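Local coordinates for nucleotidyltransferase-like protein (Exiguobacterium sibiricum, PDB 3C18) that probably belongs to the nucleotidyltransferases, enzymes that transfer a nucleoside monophosphate from a nucleotide to an acceptor, although its own substrate is not established, at residues V25-P30 with Q37-L42. Sequence-based numbering, arbitrary orientation.
Sequences VEKRQP and QFDVLL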
# COMPACT_ATOMS: atom_id res chain seq x y z
N VAL A 25 15.45 -15.90 -15.70
CA VAL A 25 15.03 -14.84 -16.59
C VAL A 25 16.22 -14.00 -17.00
O VAL A 25 16.94 -13.46 -16.18
CB VAL A 25 14.07 -13.88 -15.86
CG1 VAL A 25 13.44 -12.87 -16.83
CG2 VAL A 25 13.01 -14.68 -15.12
N GLU A 26 16.40 -13.88 -18.31
CA GLU A 26 17.50 -13.11 -18.88
C GLU A 26 17.08 -11.69 -19.15
O GLU A 26 15.94 -11.42 -19.53
CB GLU A 26 17.96 -13.76 -20.18
CG GLU A 26 19.18 -13.11 -20.78
CD GLU A 26 19.71 -13.90 -21.96
OE1 GLU A 26 18.88 -14.48 -22.69
OE2 GLU A 26 20.94 -13.94 -22.14
N LYS A 27 18.02 -10.79 -18.97
CA LYS A 27 17.77 -9.39 -19.30
C LYS A 27 17.43 -9.24 -20.77
O LYS A 27 17.91 -9.98 -21.62
CB LYS A 27 18.97 -8.51 -18.96
CG LYS A 27 20.18 -8.77 -19.80
CD LYS A 27 21.22 -7.72 -19.52
CE LYS A 27 22.48 -7.98 -20.30
NZ LYS A 27 23.38 -6.83 -20.07
N ARG A 28 16.56 -8.28 -21.05
CA ARG A 28 16.07 -8.05 -22.42
C ARG A 28 16.78 -6.87 -23.06
O ARG A 28 16.71 -6.61 -24.26
CB ARG A 28 14.56 -7.79 -22.38
CG ARG A 28 13.76 -8.94 -21.79
CD ARG A 28 12.37 -8.49 -21.40
NE ARG A 28 12.44 -7.32 -20.54
CZ ARG A 28 11.40 -6.64 -20.12
NH1 ARG A 28 10.18 -6.99 -20.49
NH2 ARG A 28 11.58 -5.59 -19.32
N GLN A 29 17.49 -6.17 -22.21
CA GLN A 29 18.16 -4.94 -22.58
C GLN A 29 19.11 -4.58 -21.48
O GLN A 29 19.05 -5.15 -20.37
CB GLN A 29 17.13 -3.81 -22.74
CG GLN A 29 16.21 -3.68 -21.52
CD GLN A 29 15.61 -2.31 -21.35
OE1 GLN A 29 15.55 -1.76 -20.25
NE2 GLN A 29 15.19 -1.72 -22.46
N PRO A 30 20.01 -3.63 -21.75
CA PRO A 30 20.85 -3.20 -20.64
C PRO A 30 20.03 -2.49 -19.57
O PRO A 30 19.01 -1.85 -19.86
CB PRO A 30 21.86 -2.26 -21.30
CG PRO A 30 21.96 -2.79 -22.69
CD PRO A 30 20.55 -3.18 -23.05
N GLN A 37 18.54 -4.94 -12.97
CA GLN A 37 19.71 -4.25 -13.61
C GLN A 37 20.93 -5.15 -13.63
O GLN A 37 22.09 -4.71 -13.75
CB GLN A 37 20.05 -2.93 -12.92
CG GLN A 37 19.06 -1.80 -13.26
CD GLN A 37 17.83 -1.81 -12.36
OE1 GLN A 37 17.93 -2.15 -11.18
NE2 GLN A 37 16.68 -1.44 -12.90
N PHE A 38 20.62 -6.44 -13.49
CA PHE A 38 21.59 -7.54 -13.61
C PHE A 38 21.34 -8.30 -14.90
O PHE A 38 20.44 -7.95 -15.66
CB PHE A 38 21.53 -8.47 -12.39
CG PHE A 38 22.34 -7.98 -11.22
CD1 PHE A 38 22.85 -6.70 -11.21
CD2 PHE A 38 22.59 -8.78 -10.15
CE1 PHE A 38 23.59 -6.25 -10.15
CE2 PHE A 38 23.33 -8.32 -9.10
CZ PHE A 38 23.82 -7.05 -9.09
N ASP A 39 22.10 -9.37 -15.09
CA ASP A 39 22.14 -10.12 -16.36
C ASP A 39 21.16 -11.26 -16.37
O ASP A 39 20.59 -11.62 -17.41
CB ASP A 39 23.55 -10.71 -16.62
CG ASP A 39 24.62 -9.65 -16.72
OD1 ASP A 39 24.38 -8.66 -17.42
OD2 ASP A 39 25.71 -9.81 -16.11
N VAL A 40 21.03 -11.89 -15.22
CA VAL A 40 20.11 -13.01 -15.03
C VAL A 40 19.47 -12.90 -13.68
O VAL A 40 20.14 -12.60 -12.70
CB VAL A 40 20.81 -14.39 -15.16
CG1 VAL A 40 19.85 -15.51 -14.79
CG2 VAL A 40 21.33 -14.58 -16.58
N LEU A 41 18.17 -13.12 -13.64
CA LEU A 41 17.44 -13.16 -12.37
C LEU A 41 16.99 -14.59 -12.15
O LEU A 41 16.43 -15.24 -13.02
CB LEU A 41 16.25 -12.20 -12.37
CG LEU A 41 15.57 -12.01 -10.99
CD1 LEU A 41 15.20 -10.60 -10.73
CD2 LEU A 41 14.38 -12.91 -10.79
N LEU A 42 17.31 -15.10 -10.99
CA LEU A 42 16.89 -16.42 -10.60
C LEU A 42 15.81 -16.28 -9.55
O LEU A 42 15.97 -15.55 -8.59
CB LEU A 42 18.05 -17.21 -10.01
CG LEU A 42 19.15 -17.73 -10.92
CD1 LEU A 42 20.29 -18.28 -10.07
CD2 LEU A 42 18.61 -18.79 -11.87
O HOH W 1 22.20 -12.06 -19.62
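Two donors grip the carbonyl oxygen of Asp39. Lys27 N reaches Asp39 O at 3.1 Å, well aligned at its own hydrogen but standing 44° above the carbonyl plane, and a water donates to Asp39 O at 2.8 Å, bonding only weakly to Glu26 OE2. Two residues further in, beyond the non-hydrogen-bonded pair Glu26 with Val40, pairing is regular: Val25 and Leu41 form an antiparallel hydrogen-bonded pair, Leu41 N to Val25 O at 2.8 Å and Val25 N to Leu41 O at 2.9 Å, both in the carbonyl plane. Val25 O also receives a CA-H contact from Val40, whose CG1 lies alongside it.

These strands, 19-26 and 40-46, are neighbours in the mixed sheet of the nucleotidyltransferase-like domain, and the contact marks where they part into the connecting loop. Val25 and Leu41 share the face covered by Trp90 of helix 85-93; Glu26 and Val40 share the other, against Met2 of helix 2-15.

Beyond the last bridge, Lys27 holds CG in the crowded position between the backbone N and the carbonyl carbon (chi1 67°) and then runs extended beside Asp39, its CG 3.7 Å from Asp39 O and its NZ 3.4 Å from Asp39 OD1, a salt bridge whose hydrogen bond is weak. An alanine here would lose that bridge and the methylene packing, and would probably leave the loop less firmly tied to Asp39. The carboxylate's other oxygen, OD2, accepts from the backbone N of Arg64 on strand 63-71.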